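Local coordinates for ribokinase RBSK (Mycobacterium tuberculosis, PDB 3GO6), which probably catalyses the magnesium-dependent transfer of a phosphoryl group from ATP to O-5 of D-ribose, yielding D-ribose 5-phosphate, at residues V73-A78 with V97-T102; I215-R220 with V230-A235; M30-V35 with S109-I114; Q181-L186 with D205-P210. One frame throughout, in Å; residues are numbered along the deposited sequence.

Contact 1 (V73-A78 with V97-T102); sequences VQFSGA and VGLDRT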
loop_
_atom_site.group_PDB
_atom_site.type_symbol
_atom_site.label_atom_id
_atom_site.label_comp_id
_atom_site.label_asym_id
_atom_site.label_seq_id
_atom_site.Cartn_x
_atom_site.Cartn_y
_atom_site.Cartn_z
ATOM N N VAL A 73 16.023 10.514 -24.010
ATOM C CA VAL A 73 16.115 9.445 -23.012
ATOM C C VAL A 73 15.600 8.113 -23.532
ATOM O O VAL A 73 14.538 8.051 -24.168
ATOM C CB VAL A 73 15.350 9.821 -21.721
ATOM C CG1 VAL A 73 15.542 8.742 -20.637
ATOM C CG2 VAL A 73 15.805 11.201 -21.200
ATOM N N GLN A 74 16.364 7.063 -23.252
ATOM C CA GLN A 74 15.925 5.673 -23.401
ATOM C C GLN A 74 15.881 5.007 -22.027
ATOM O O GLN A 74 16.789 5.203 -21.202
ATOM C CB GLN A 74 16.907 4.910 -24.277
ATOM C CG GLN A 74 16.884 5.353 -25.745
ATOM C CD GLN A 74 15.617 4.895 -26.471
ATOM O OE1 GLN A 74 14.890 3.998 -26.018
ATOM N NE2 GLN A 74 15.347 5.519 -27.605
ATOM N N PHE A 75 14.829 4.231 -21.774
ATOM C CA PHE A 75 14.727 3.472 -20.538
ATOM C C PHE A 75 14.854 1.975 -20.869
ATOM O O PHE A 75 14.252 1.488 -21.846
ATOM C CB PHE A 75 13.415 3.816 -19.824
ATOM C CG PHE A 75 13.131 2.986 -18.601
ATOM C CD1 PHE A 75 13.869 3.165 -17.425
ATOM C CD2 PHE A 75 12.107 2.028 -18.620
ATOM C CE1 PHE A 75 13.596 2.396 -16.284
ATOM C CE2 PHE A 75 11.821 1.244 -17.484
ATOM C CZ PHE A 75 12.570 1.428 -16.310
ATOM N N SER A 76 15.671 1.282 -20.089
ATOM C CA SER A 76 15.786 -0.169 -20.132
ATOM C C SER A 76 15.383 -0.706 -18.761
ATOM O O SER A 76 16.006 -0.387 -17.749
ATOM C CB SER A 76 17.226 -0.568 -20.476
ATOM O OG SER A 76 17.346 -1.989 -20.513
ATOM N N GLY A 77 14.314 -1.490 -18.723
ATOM C CA GLY A 77 13.756 -1.995 -17.471
ATOM C C GLY A 77 12.797 -3.141 -17.780
ATOM O O GLY A 77 12.471 -3.398 -18.955
ATOM N N ALA A 78 12.369 -3.841 -16.729
ATOM C CA ALA A 78 11.498 -5.007 -16.875
ATOM C C ALA A 78 10.123 -4.680 -16.354
ATOM O O ALA A 78 9.982 -4.274 -15.201
ATOM C CB ALA A 78 12.075 -6.186 -16.124
ATOM N N VAL A 97 9.912 9.182 -23.141
ATOM C CA VAL A 97 10.979 8.249 -22.797
ATOM C C VAL A 97 10.825 7.039 -23.707
ATOM O O VAL A 97 9.752 6.414 -23.740
ATOM C CB VAL A 97 10.895 7.803 -21.301
ATOM C CG1 VAL A 97 11.913 6.728 -21.004
ATOM C CG2 VAL A 97 11.067 9.017 -20.333
ATOM N N GLY A 98 11.886 6.706 -24.432
ATOM C CA GLY A 98 11.886 5.540 -25.318
ATOM C C GLY A 98 11.883 4.228 -24.561
ATOM O O GLY A 98 12.539 4.116 -23.514
ATOM N N LEU A 99 11.157 3.236 -25.104
ATOM C CA LEU A 99 10.969 1.935 -24.456
ATOM C C LEU A 99 11.394 0.711 -25.289
ATOM O O LEU A 99 11.135 -0.447 -24.899
ATOM C CB LEU A 99 9.497 1.779 -24.049
ATOM C CG LEU A 99 8.915 2.806 -23.076
ATOM C CD1 LEU A 99 7.425 2.559 -22.827
ATOM C CD2 LEU A 99 9.702 2.740 -21.768
ATOM N N ASP A 100 12.084 0.934 -26.402
ATOM C CA ASP A 100 12.420 -0.195 -27.271
ATOM C C ASP A 100 13.394 -1.188 -26.653
ATOM O O ASP A 100 13.460 -2.320 -27.099
ATOM C CB ASP A 100 12.898 0.272 -28.644
ATOM C CG ASP A 100 11.864 1.154 -29.349
ATOM O OD1 ASP A 100 10.632 0.944 -29.171
ATOM O OD2 ASP A 100 12.289 2.088 -30.057
ATOM N N ARG A 101 14.123 -0.782 -25.613
ATOM C CA ARG A 101 15.066 -1.680 -24.940
ATOM C C ARG A 101 14.500 -2.264 -23.628
ATOM O O ARG A 101 15.250 -2.775 -22.787
ATOM C CB ARG A 101 16.394 -0.964 -24.660
ATOM C CG ARG A 101 16.956 -0.163 -25.834
ATOM C CD ARG A 101 17.857 0.968 -25.344
ATOM N NE ARG A 101 18.309 1.805 -26.463
ATOM C CZ ARG A 101 19.365 2.620 -26.446
ATOM N NH1 ARG A 101 20.124 2.736 -25.360
ATOM N NH2 ARG A 101 19.667 3.326 -27.540
ATOM N N THR A 102 13.189 -2.189 -23.452
ATOM C CA THR A 102 12.561 -2.752 -22.255
ATOM C C THR A 102 12.170 -4.206 -22.518
ATOM O O THR A 102 12.176 -4.669 -23.678
ATOM C CB THR A 102 11.343 -1.936 -21.811
ATOM O OG1 THR A 102 10.347 -1.950 -22.837
ATOM C CG2 THR A 102 11.741 -0.478 -21.524
HETATM O O HOH W 1 14.592 1.765 -24.463
#
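Gln74 and Gly98 form a single backbone bridge where the loop after helix 83-94 comes alongside strand 72-76, an outermost strand of the large central sheet of the PfkB-type alpha/beta fold. The two chains run in the same direction here, and Gly98 spends both of its backbone groups on the bridge. Its N donates to Val73 O over 3.0 Å, and its O accepts from Phe75 N over 2.9 Å, both nearly straight. Beyond Gly98 the loop makes a type I beta turn from Leu99 to Thr102, which brings Thr102 back against the strand. Leu99 O closes this turn by taking both Thr102 N and Thr102 OG1, the hydroxyl at 2.7 Å in the carbonyl plane. Thr102 OG1 sits between its own N and carbonyl carbon (chi1 62°), while CG2 reaches the Phe75 ring obliquely.

One water links the two segments beside the turn: it accepts from Arg101 N at 2.8 Å and lies within donating distance of Gln74 OE1 and Phe75 O. Gln74 CG lies over one face of the Arg101 guanidinium, 3.7 Å above its centre, with the amide and guanidinium planes only 11° apart. The charged end of Arg101 is satisfied beyond these segments, by Ala140 O and Ala142 O. Val97 CG1 packs 3.5 Å from Phe75 CB, and Leu99 CD2 meets the edge of the Phe75 ring. Gly77 N, buried here without a polar partner, lies 3.9 Å above the plane of that ring, offset toward its rim.

Contact 2 (I215-R220 with V230-A235); sequences ITLGVR and VFEVPA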
loop_
_atom_site.group_PDB
_atom_site.type_symbol
_atom_site.label_atom_id
_atom_site.label_comp_id
_atom_site.label_asym_id
_atom_site.label_seq_id
_atom_site.Cartn_x
_atom_site.Cartn_y
_atom_site.Cartn_z
ATOM N N ILE A 215 26.840 13.821 -2.935
ATOM C CA ILE A 215 26.101 13.395 -1.762
ATOM C C ILE A 215 24.988 14.403 -1.512
ATOM O O ILE A 215 25.247 15.550 -1.174
ATOM C CB ILE A 215 27.001 13.227 -0.504
ATOM C CG1 ILE A 215 28.140 12.229 -0.751
ATOM C CG2 ILE A 215 26.187 12.747 0.695
ATOM C CD1 ILE A 215 29.399 12.918 -1.260
ATOM N N THR A 216 23.744 13.973 -1.688
ATOM C CA THR A 216 22.614 14.879 -1.554
ATOM C C THR A 216 22.319 15.108 -0.072
ATOM O O THR A 216 22.480 14.206 0.748
ATOM C CB THR A 216 21.362 14.325 -2.264
ATOM O OG1 THR A 216 21.067 13.032 -1.728
ATOM C CG2 THR A 216 21.615 14.209 -3.793
ATOM N N LEU A 217 21.893 16.323 0.248
ATOM C CA LEU A 217 21.745 16.783 1.624
ATOM C C LEU A 217 20.341 17.350 1.857
ATOM O O LEU A 217 20.182 18.302 2.617
ATOM C CB LEU A 217 22.770 17.900 1.898
ATOM C CG LEU A 217 24.254 17.604 1.699
ATOM C CD1 LEU A 217 25.048 18.903 1.817
ATOM C CD2 LEU A 217 24.755 16.545 2.699
ATOM N N GLY A 218 19.332 16.793 1.195
ATOM C CA GLY A 218 17.971 17.320 1.331
ATOM C C GLY A 218 17.962 18.792 0.962
ATOM O O GLY A 218 18.406 19.149 -0.125
ATOM N N VAL A 219 17.508 19.654 1.879
ATOM C CA VAL A 219 17.361 21.107 1.613
ATOM C C VAL A 219 18.653 21.909 1.480
ATOM O O VAL A 219 18.651 23.006 0.920
ATOM C CB VAL A 219 16.427 21.816 2.665
ATOM C CG1 VAL A 219 15.085 21.087 2.781
ATOM C CG2 VAL A 219 17.117 21.941 4.041
ATOM N N ARG A 220 19.758 21.384 2.000
ATOM C CA ARG A 220 21.035 22.065 1.864
ATOM C C ARG A 220 21.663 21.840 0.487
ATOM O O ARG A 220 22.767 22.328 0.225
ATOM C CB ARG A 220 21.990 21.641 2.977
ATOM C CG ARG A 220 21.554 22.130 4.365
ATOM C CD ARG A 220 21.997 21.156 5.441
ATOM N NE ARG A 220 23.447 20.973 5.424
ATOM C CZ ARG A 220 24.071 19.835 5.714
ATOM N NH1 ARG A 220 23.379 18.750 6.036
ATOM N NH2 ARG A 220 25.396 19.782 5.670
ATOM N N VAL A 230 36.495 19.315 -2.793
ATOM C CA VAL A 230 35.453 19.131 -1.785
ATOM C C VAL A 230 34.721 20.458 -1.643
ATOM O O VAL A 230 35.332 21.477 -1.322
ATOM C CB VAL A 230 36.059 18.695 -0.411
ATOM C CG1 VAL A 230 35.007 18.711 0.704
ATOM C CG2 VAL A 230 36.700 17.316 -0.508
ATOM N N PHE A 231 33.418 20.457 -1.928
ATOM C CA PHE A 231 32.599 21.663 -1.816
ATOM C C PHE A 231 31.115 21.325 -1.679
ATOM O O PHE A 231 30.704 20.161 -1.839
ATOM C CB PHE A 231 32.831 22.648 -2.978
ATOM C CG PHE A 231 32.588 22.069 -4.360
ATOM C CD1 PHE A 231 31.312 22.101 -4.937
ATOM C CD2 PHE A 231 33.645 21.536 -5.104
ATOM C CE1 PHE A 231 31.085 21.576 -6.214
ATOM C CE2 PHE A 231 33.430 21.008 -6.392
ATOM C CZ PHE A 231 32.148 21.028 -6.947
ATOM N N GLU A 232 30.328 22.346 -1.358
ATOM C CA GLU A 232 28.886 22.195 -1.248
ATOM C C GLU A 232 28.202 23.067 -2.293
ATOM O O GLU A 232 28.762 24.067 -2.758
ATOM C CB GLU A 232 28.404 22.480 0.187
ATOM C CG GLU A 232 29.088 21.582 1.236
ATOM C CD GLU A 232 28.264 21.330 2.496
ATOM O OE1 GLU A 232 27.280 22.074 2.743
ATOM O OE2 GLU A 232 28.615 20.373 3.244
ATOM N N VAL A 233 27.006 22.651 -2.696
ATOM C CA VAL A 233 26.215 23.374 -3.681
ATOM C C VAL A 233 24.825 23.531 -3.060
ATOM O O VAL A 233 24.158 22.520 -2.809
ATOM C CB VAL A 233 26.110 22.612 -5.027
ATOM C CG1 VAL A 233 25.265 23.392 -6.020
ATOM C CG2 VAL A 233 27.495 22.340 -5.625
ATOM N N PRO A 234 24.412 24.783 -2.762
ATOM C CA PRO A 234 23.090 25.044 -2.175
ATOM C C PRO A 234 21.913 24.875 -3.133
ATOM O O PRO A 234 22.068 24.952 -4.361
ATOM C CB PRO A 234 23.189 26.518 -1.726
ATOM C CG PRO A 234 24.123 27.124 -2.700
ATOM C CD PRO A 234 25.188 26.037 -2.905
ATOM N N ALA A 235 20.739 24.636 -2.556
ATOM C CA ALA A 235 19.487 24.592 -3.306
ATOM C C ALA A 235 18.703 25.865 -3.006
ATOM O O ALA A 235 18.886 26.444 -1.942
ATOM C CB ALA A 235 18.672 23.361 -2.875
HETATM O O HOH W 2 20.662 25.287 0.529
HETATM O O HOH W 3 18.319 26.359 1.360
HETATM O O HOH W 4 25.157 23.900 0.845
#
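Val219 O is approached by two water molecules that also reach Ala235. One of them, 3.1 Å from Val219 O, accepts a hydrogen bond from Ala235 N; the other makes only weak bonds, to Val219 O and Ala235 O. The direct contact at this point is a van der Waals one, Ala235 CB to Val219 O at 3.8 Å. One residue on, Arg220 O comes to 3.3 Å from Val233 O. Both are acceptors, so the approach gains nothing by itself, but a further water donates to Arg220 O at 2.9 Å and reaches weakly to Glu232 OE1.

The two segments are not adjacent strands. Between 212-216 and 229-233 in the central sheet runs strand 222-226, antiparallel to both, and the contact joins the turn that leaves strand 212-216 to the end of strand 229-233. That turn, stabilised by Arg220 N donating to Leu217 O, belongs to the predicted ATP site, and Val233 packs on Cys276, a residue seen to bind ADP.

Toward solvent, Leu217, Arg220 and Glu232 gather loosely. Leu217 CD1 lies 4.0 Å from one face of the Arg220 guanidinium, offset toward its rim, and the Leu217 and Glu232 side chains cross at about a right angle. The Arg220 chain bends back, its NE brought round by a chi3 of 58°, and NH2 comes near the carboxylate. At 4.1 Å from Arg220 NH2 to Glu232 OE2, with the two planes 47° apart, the charges probably attract without forming a salt bridge.

Contact 3 (M30-V35 with S109-I114); sequences MDLTFV and SGTAII. With RIB (alpha-D-ribofuranose), chain C.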
loop_
_atom_site.group_PDB
_atom_site.type_symbol
_atom_site.label_atom_id
_atom_site.label_comp_id
_atom_site.label_asym_id
_atom_site.label_seq_id
_atom_site.Cartn_x
_atom_site.Cartn_y
_atom_site.Cartn_z
ATOM N N MET A 30 4.556 0.518 -9.805
ATOM C CA MET A 30 3.351 1.294 -9.465
ATOM C C MET A 30 3.439 1.742 -7.987
ATOM O O MET A 30 3.713 0.926 -7.115
ATOM C CB MET A 30 2.088 0.464 -9.715
ATOM C CG MET A 30 0.795 1.263 -9.545
ATOM S SD MET A 30 0.531 2.468 -10.863
ATOM C CE MET A 30 0.395 1.415 -12.330
ATOM N N ASP A 31 3.217 3.038 -7.732
ATOM C CA ASP A 31 3.395 3.643 -6.423
ATOM C C ASP A 31 2.054 3.829 -5.750
ATOM O O ASP A 31 1.119 4.372 -6.353
ATOM C CB ASP A 31 4.031 5.041 -6.548
ATOM C CG ASP A 31 5.514 5.000 -6.889
ATOM O OD1 ASP A 31 6.123 3.912 -6.815
ATOM O OD2 ASP A 31 6.075 6.076 -7.234
ATOM N N LEU A 32 1.982 3.417 -4.493
ATOM C CA LEU A 32 0.830 3.724 -3.638
ATOM C C LEU A 32 1.352 4.757 -2.631
ATOM O O LEU A 32 2.210 4.443 -1.821
ATOM C CB LEU A 32 0.326 2.469 -2.938
ATOM C CG LEU A 32 -0.204 1.379 -3.891
ATOM C CD1 LEU A 32 -0.529 0.132 -3.103
ATOM C CD2 LEU A 32 -1.436 1.851 -4.645
ATOM N N THR A 33 0.883 5.991 -2.752
ATOM C CA THR A 33 1.382 7.085 -1.907
ATOM C C THR A 33 0.315 7.433 -0.873
ATOM O O THR A 33 -0.822 7.745 -1.231
ATOM C CB THR A 33 1.770 8.330 -2.718
ATOM O OG1 THR A 33 2.664 7.978 -3.783
ATOM C CG2 THR A 33 2.448 9.401 -1.826
ATOM N N PHE A 34 0.705 7.372 0.399
ATOM C CA PHE A 34 -0.170 7.585 1.547
ATOM C C PHE A 34 0.298 8.838 2.278
ATOM O O PHE A 34 1.502 9.007 2.541
ATOM C CB PHE A 34 -0.065 6.429 2.547
ATOM C CG PHE A 34 -0.562 5.090 2.032
ATOM C CD1 PHE A 34 -1.786 4.590 2.454
ATOM C CD2 PHE A 34 0.225 4.311 1.187
ATOM C CE1 PHE A 34 -2.258 3.330 2.020
ATOM C CE2 PHE A 34 -0.228 3.053 0.734
ATOM C CZ PHE A 34 -1.469 2.564 1.146
ATOM N N VAL A 35 -0.649 9.709 2.621
ATOM C CA VAL A 35 -0.319 10.862 3.469
ATOM C C VAL A 35 -0.801 10.571 4.886
ATOM O O VAL A 35 -1.958 10.148 5.080
ATOM C CB VAL A 35 -0.912 12.182 2.911
ATOM C CG1 VAL A 35 -0.727 13.341 3.927
ATOM C CG2 VAL A 35 -0.264 12.532 1.589
ATOM N N SER A 109 4.420 -6.522 -12.093
ATOM C CA SER A 109 5.278 -5.335 -12.128
ATOM C C SER A 109 5.626 -4.964 -10.679
ATOM O O SER A 109 4.896 -5.333 -9.755
ATOM C CB SER A 109 4.522 -4.183 -12.812
ATOM O OG SER A 109 4.218 -4.502 -14.167
ATOM N N GLY A 110 6.716 -4.232 -10.459
ATOM C CA GLY A 110 7.031 -3.748 -9.096
ATOM C C GLY A 110 5.946 -2.901 -8.438
ATOM O O GLY A 110 5.149 -2.253 -9.122
ATOM N N THR A 111 5.895 -2.938 -7.103
ATOM C CA THR A 111 4.949 -2.139 -6.316
ATOM C C THR A 111 5.759 -1.385 -5.273
ATOM O O THR A 111 6.611 -1.992 -4.612
ATOM C CB THR A 111 3.909 -3.039 -5.553
ATOM O OG1 THR A 111 3.161 -3.844 -6.481
ATOM C CG2 THR A 111 2.911 -2.169 -4.723
ATOM N N ALA A 112 5.507 -0.091 -5.109
ATOM C CA ALA A 112 6.146 0.627 -4.003
ATOM C C ALA A 112 5.149 1.332 -3.103
ATOM O O ALA A 112 4.111 1.804 -3.577
ATOM C CB ALA A 112 7.154 1.619 -4.527
ATOM N N ILE A 113 5.476 1.408 -1.809
ATOM C CA ILE A 113 4.655 2.140 -0.843
ATOM C C ILE A 113 5.444 3.384 -0.440
ATOM O O ILE A 113 6.576 3.275 0.048
ATOM C CB ILE A 113 4.370 1.309 0.459
ATOM C CG1 ILE A 113 3.793 -0.074 0.132
ATOM C CG2 ILE A 113 3.442 2.093 1.435
ATOM C CD1 ILE A 113 2.531 -0.032 -0.742
ATOM N N ILE A 114 4.845 4.547 -0.648
ATOM C CA ILE A 114 5.459 5.807 -0.256
ATOM C C ILE A 114 4.586 6.390 0.855
ATOM O O ILE A 114 3.376 6.538 0.682
ATOM C CB ILE A 114 5.518 6.828 -1.416
ATOM C CG1 ILE A 114 5.909 6.183 -2.772
ATOM C CG2 ILE A 114 6.329 8.092 -0.997
ATOM C CD1 ILE A 114 7.235 5.746 -2.861
HETATM O O5 RIB C . 12.449 7.594 -5.226
HETATM C C5 RIB C . 11.040 7.283 -5.141
HETATM C C4 RIB C . 10.769 5.980 -5.915
HETATM O O4 RIB C . 11.357 4.889 -5.178
HETATM C C3 RIB C . 9.295 5.630 -6.014
HETATM O O3 RIB C . 8.673 6.015 -7.265
HETATM C C2 RIB C . 9.251 4.133 -5.764
HETATM O O2 RIB C . 8.710 3.421 -6.883
HETATM C C1 RIB C . 10.664 3.678 -5.429
HETATM O O1 RIB C . 11.298 3.028 -6.539
#
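Strands 30-35 and 110-114 run parallel, with axes 4.7 Å apart at closest and 16° between their directions. Five backbone hydrogen bonds join them, from Met30 N to Gly110 O at one end to Phe34 N to Ile114 O at the other. They are not alike in direction: Met30 N lies 38° out of the Gly110 carbonyl plane, whereas Leu32 N approaches Ala112 O at 2.8 Å, nearly along the C=O axis.

Asp31, Ala112, Thr33 and Ile114 share the face turned to the sugar. The Asp31 carboxylate takes ribose in a two-pronged grip, OD1 from O2 and OD2 from O3, each at 2.6 Å. Asp31 OD1 also lies 3.4 Å from Ala112 CB. Ile114 CD1 gives the sugar an apolar neighbour, 3.8 Å from its C3.

This pair forms the middle of the four-stranded lid sheet of ribokinases, between strands 50-56 and 122-127. Its other face serves the dimer, in an arrangement consistent with the family's beta-clasp: Leu32 packs on Leu32 of the second subunit, and Thr111 OG1 bonds to Arg53 there. Within the chain, Ile113 CD1 meets Leu32 CD1 at 3.9 Å, while Ile113 CG2 approaches the Phe34 ring obliquely near CD2 and CE2. The edge of that same ring is turned to Ile114 O.

Contact 4 (Q181-L186 with D205-P210); sequences QDRSSL and DWPSPP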
loop_
_atom_site.group_PDB
_atom_site.type_symbol
_atom_site.label_atom_id
_atom_site.label_comp_id
_atom_site.label_asym_id
_atom_site.label_seq_id
_atom_site.Cartn_x
_atom_site.Cartn_y
_atom_site.Cartn_z
ATOM N N GLN A 181 22.810 -3.705 -0.940
ATOM C CA GLN A 181 22.701 -4.693 -2.006
ATOM C C GLN A 181 23.932 -5.634 -2.077
ATOM O O GLN A 181 24.784 -5.612 -1.172
ATOM C CB GLN A 181 22.365 -4.011 -3.338
ATOM C CG GLN A 181 20.984 -3.298 -3.326
ATOM C CD GLN A 181 19.889 -4.151 -2.708
ATOM O OE1 GLN A 181 19.466 -3.921 -1.563
ATOM N NE2 GLN A 181 19.422 -5.139 -3.458
ATOM N N ASP A 182 23.988 -6.475 -3.115
ATOM C CA ASP A 182 25.026 -7.522 -3.262
ATOM C C ASP A 182 26.433 -6.916 -3.217
ATOM O O ASP A 182 26.869 -6.283 -4.186
ATOM C CB ASP A 182 24.818 -8.303 -4.568
ATOM C CG ASP A 182 25.801 -9.483 -4.720
ATOM O OD1 ASP A 182 25.524 -10.582 -4.167
ATOM O OD2 ASP A 182 26.839 -9.306 -5.401
ATOM N N ARG A 183 27.122 -7.111 -2.093
ATOM C CA ARG A 183 28.406 -6.454 -1.815
ATOM C C ARG A 183 29.490 -6.672 -2.880
ATOM O O ARG A 183 30.214 -5.733 -3.243
ATOM C CB ARG A 183 28.914 -6.856 -0.427
ATOM C CG ARG A 183 30.176 -6.141 0.062
ATOM C CD ARG A 183 29.966 -4.654 0.351
ATOM N NE ARG A 183 28.590 -4.346 0.744
ATOM C CZ ARG A 183 28.105 -3.116 0.902
ATOM N NH1 ARG A 183 28.884 -2.052 0.719
ATOM N NH2 ARG A 183 26.828 -2.954 1.241
ATOM N N SER A 184 29.591 -7.897 -3.386
ATOM C CA SER A 184 30.620 -8.231 -4.375
ATOM C C SER A 184 30.393 -7.506 -5.710
ATOM O O SER A 184 31.334 -6.933 -6.282
ATOM C CB SER A 184 30.695 -9.755 -4.580
ATOM O OG SER A 184 31.623 -10.094 -5.604
ATOM N N SER A 185 29.156 -7.541 -6.208
ATOM C CA SER A 185 28.778 -6.774 -7.400
ATOM C C SER A 185 28.924 -5.273 -7.171
ATOM O O SER A 185 29.306 -4.542 -8.077
ATOM C CB SER A 185 27.327 -7.059 -7.785
ATOM O OG SER A 185 27.139 -8.416 -8.144
ATOM N N LEU A 186 28.598 -4.825 -5.961
ATOM C CA LEU A 186 28.723 -3.412 -5.602
ATOM C C LEU A 186 30.166 -2.964 -5.682
ATOM O O LEU A 186 30.449 -1.860 -6.138
ATOM C CB LEU A 186 28.207 -3.141 -4.186
ATOM C CG LEU A 186 26.708 -3.046 -3.906
ATOM C CD1 LEU A 186 26.475 -2.841 -2.408
ATOM C CD2 LEU A 186 26.034 -1.932 -4.728
ATOM N N ASP A 205 27.342 3.525 2.891
ATOM C CA ASP A 205 27.279 2.118 2.540
ATOM C C ASP A 205 28.030 1.752 1.264
ATOM O O ASP A 205 28.367 0.588 1.065
ATOM C CB ASP A 205 25.822 1.643 2.424
ATOM C CG ASP A 205 25.701 0.125 2.460
ATOM O OD1 ASP A 205 25.992 -0.473 3.524
ATOM O OD2 ASP A 205 25.317 -0.482 1.428
ATOM N N TRP A 206 28.270 2.727 0.398
ATOM C CA TRP A 206 28.896 2.485 -0.900
ATOM C C TRP A 206 30.375 2.055 -0.726
ATOM O O TRP A 206 31.088 2.646 0.078
ATOM C CB TRP A 206 28.802 3.746 -1.747
ATOM C CG TRP A 206 29.222 3.595 -3.184
ATOM C CD1 TRP A 206 30.300 4.169 -3.782
ATOM C CD2 TRP A 206 28.538 2.852 -4.210
ATOM N NE1 TRP A 206 30.348 3.809 -5.120
ATOM C CE2 TRP A 206 29.275 3.007 -5.403
ATOM C CE3 TRP A 206 27.381 2.065 -4.229
ATOM C CZ2 TRP A 206 28.885 2.414 -6.610
ATOM C CZ3 TRP A 206 27.002 1.463 -5.431
ATOM C CH2 TRP A 206 27.745 1.645 -6.602
ATOM N N PRO A 207 30.817 1.019 -1.461
ATOM C CA PRO A 207 32.155 0.409 -1.223
ATOM C C PRO A 207 33.405 1.307 -1.320
ATOM O O PRO A 207 34.294 1.198 -0.463
ATOM C CB PRO A 207 32.215 -0.718 -2.259
ATOM C CG PRO A 207 30.750 -1.057 -2.513
ATOM C CD PRO A 207 30.085 0.295 -2.520
ATOM N N SER A 208 33.505 2.147 -2.346
ATOM C CA SER A 208 34.730 2.922 -2.583
ATOM C C SER A 208 34.365 4.149 -3.397
ATOM O O SER A 208 33.403 4.088 -4.169
ATOM C CB SER A 208 35.768 2.078 -3.343
ATOM O OG SER A 208 35.310 1.713 -4.647
ATOM N N PRO A 209 35.126 5.260 -3.245
ATOM C CA PRO A 209 34.727 6.513 -3.872
ATOM C C PRO A 209 34.879 6.515 -5.381
ATOM O O PRO A 209 35.851 5.944 -5.902
ATOM C CB PRO A 209 35.654 7.565 -3.235
ATOM C CG PRO A 209 36.680 6.833 -2.489
ATOM C CD PRO A 209 36.389 5.383 -2.490
ATOM N N PRO A 210 33.905 7.137 -6.086
ATOM C CA PRO A 210 33.977 7.322 -7.528
ATOM C C PRO A 210 34.788 8.557 -7.851
ATOM O O PRO A 210 35.199 9.284 -6.939
ATOM C CB PRO A 210 32.511 7.560 -7.908
ATOM C CG PRO A 210 31.984 8.345 -6.702
ATOM C CD PRO A 210 32.641 7.675 -5.521
#
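Arg183 and Asp205 meet with their flat groups almost perpendicular, the guanidinium and carboxylate planes standing 87° apart. The arginine grips end-on with two nitrogens. NH1 donates to the backbone O of Asp205 at 2.7 Å, almost in line with the carbonyl bond, and that oxygen lies in the guanidinium plane; NH2 forms a salt bridge with Asp205 OD2 at 2.9 Å. NH2 approaches OD2 from above the carboxylate plane, 36° out of it. OD2 has a second donor in Gly180 N. The Arg183 chain bends to get there, CD turned by a chi2 of 68°, and one face of the guanidinium then rests on Leu186 CD1, 3.6 Å above the plane over its centre.

Helix 183-192 is the crossover helix between parallel strands 171-175 and 195-199 of the central sheet, and Asp205 ends helix 200-205, which follows the second of these strands. The contact thus ties the first turn of one helix to the exit of the next, and a positive charge near that carbonyl end would probably be favourable. Asp182, the N-cap of helix 183-192, holds the first turn by accepting from Ser185 N and Ser185 OG on OD2.

Leu186 carries the apolar half. Its CD2 reaches Trp206 CZ3 at 3.6 Å, obliquely to the indole, while CB touches Pro207 CG at 3.7 Å. Pro207 in turn lies over one face of the Trp206 ring, CD 3.3 Å above the plane and offset toward the rim.

Contact 3 alone touches the bound ribose; in contact 1 the Phe75 side chain stays about 10 Å from the sugar, though it is about 4 Å from Gly59 of the predicted substrate site. Contacts 1 and 3 come within about 6 Å at their nearest atoms, and in sequence contact 1 falls between the two segments of contact 3. Contacts 1 and 2 reach the same central sheet on opposite sides of the chain's centre, 30 Å apart between centres. Contact 2 belongs to the predicted ATP site, with the Val219 side chain about 12 Å from the magnesium ion. Contact 4 lies about 7 Å from contact 2 between nearest atoms.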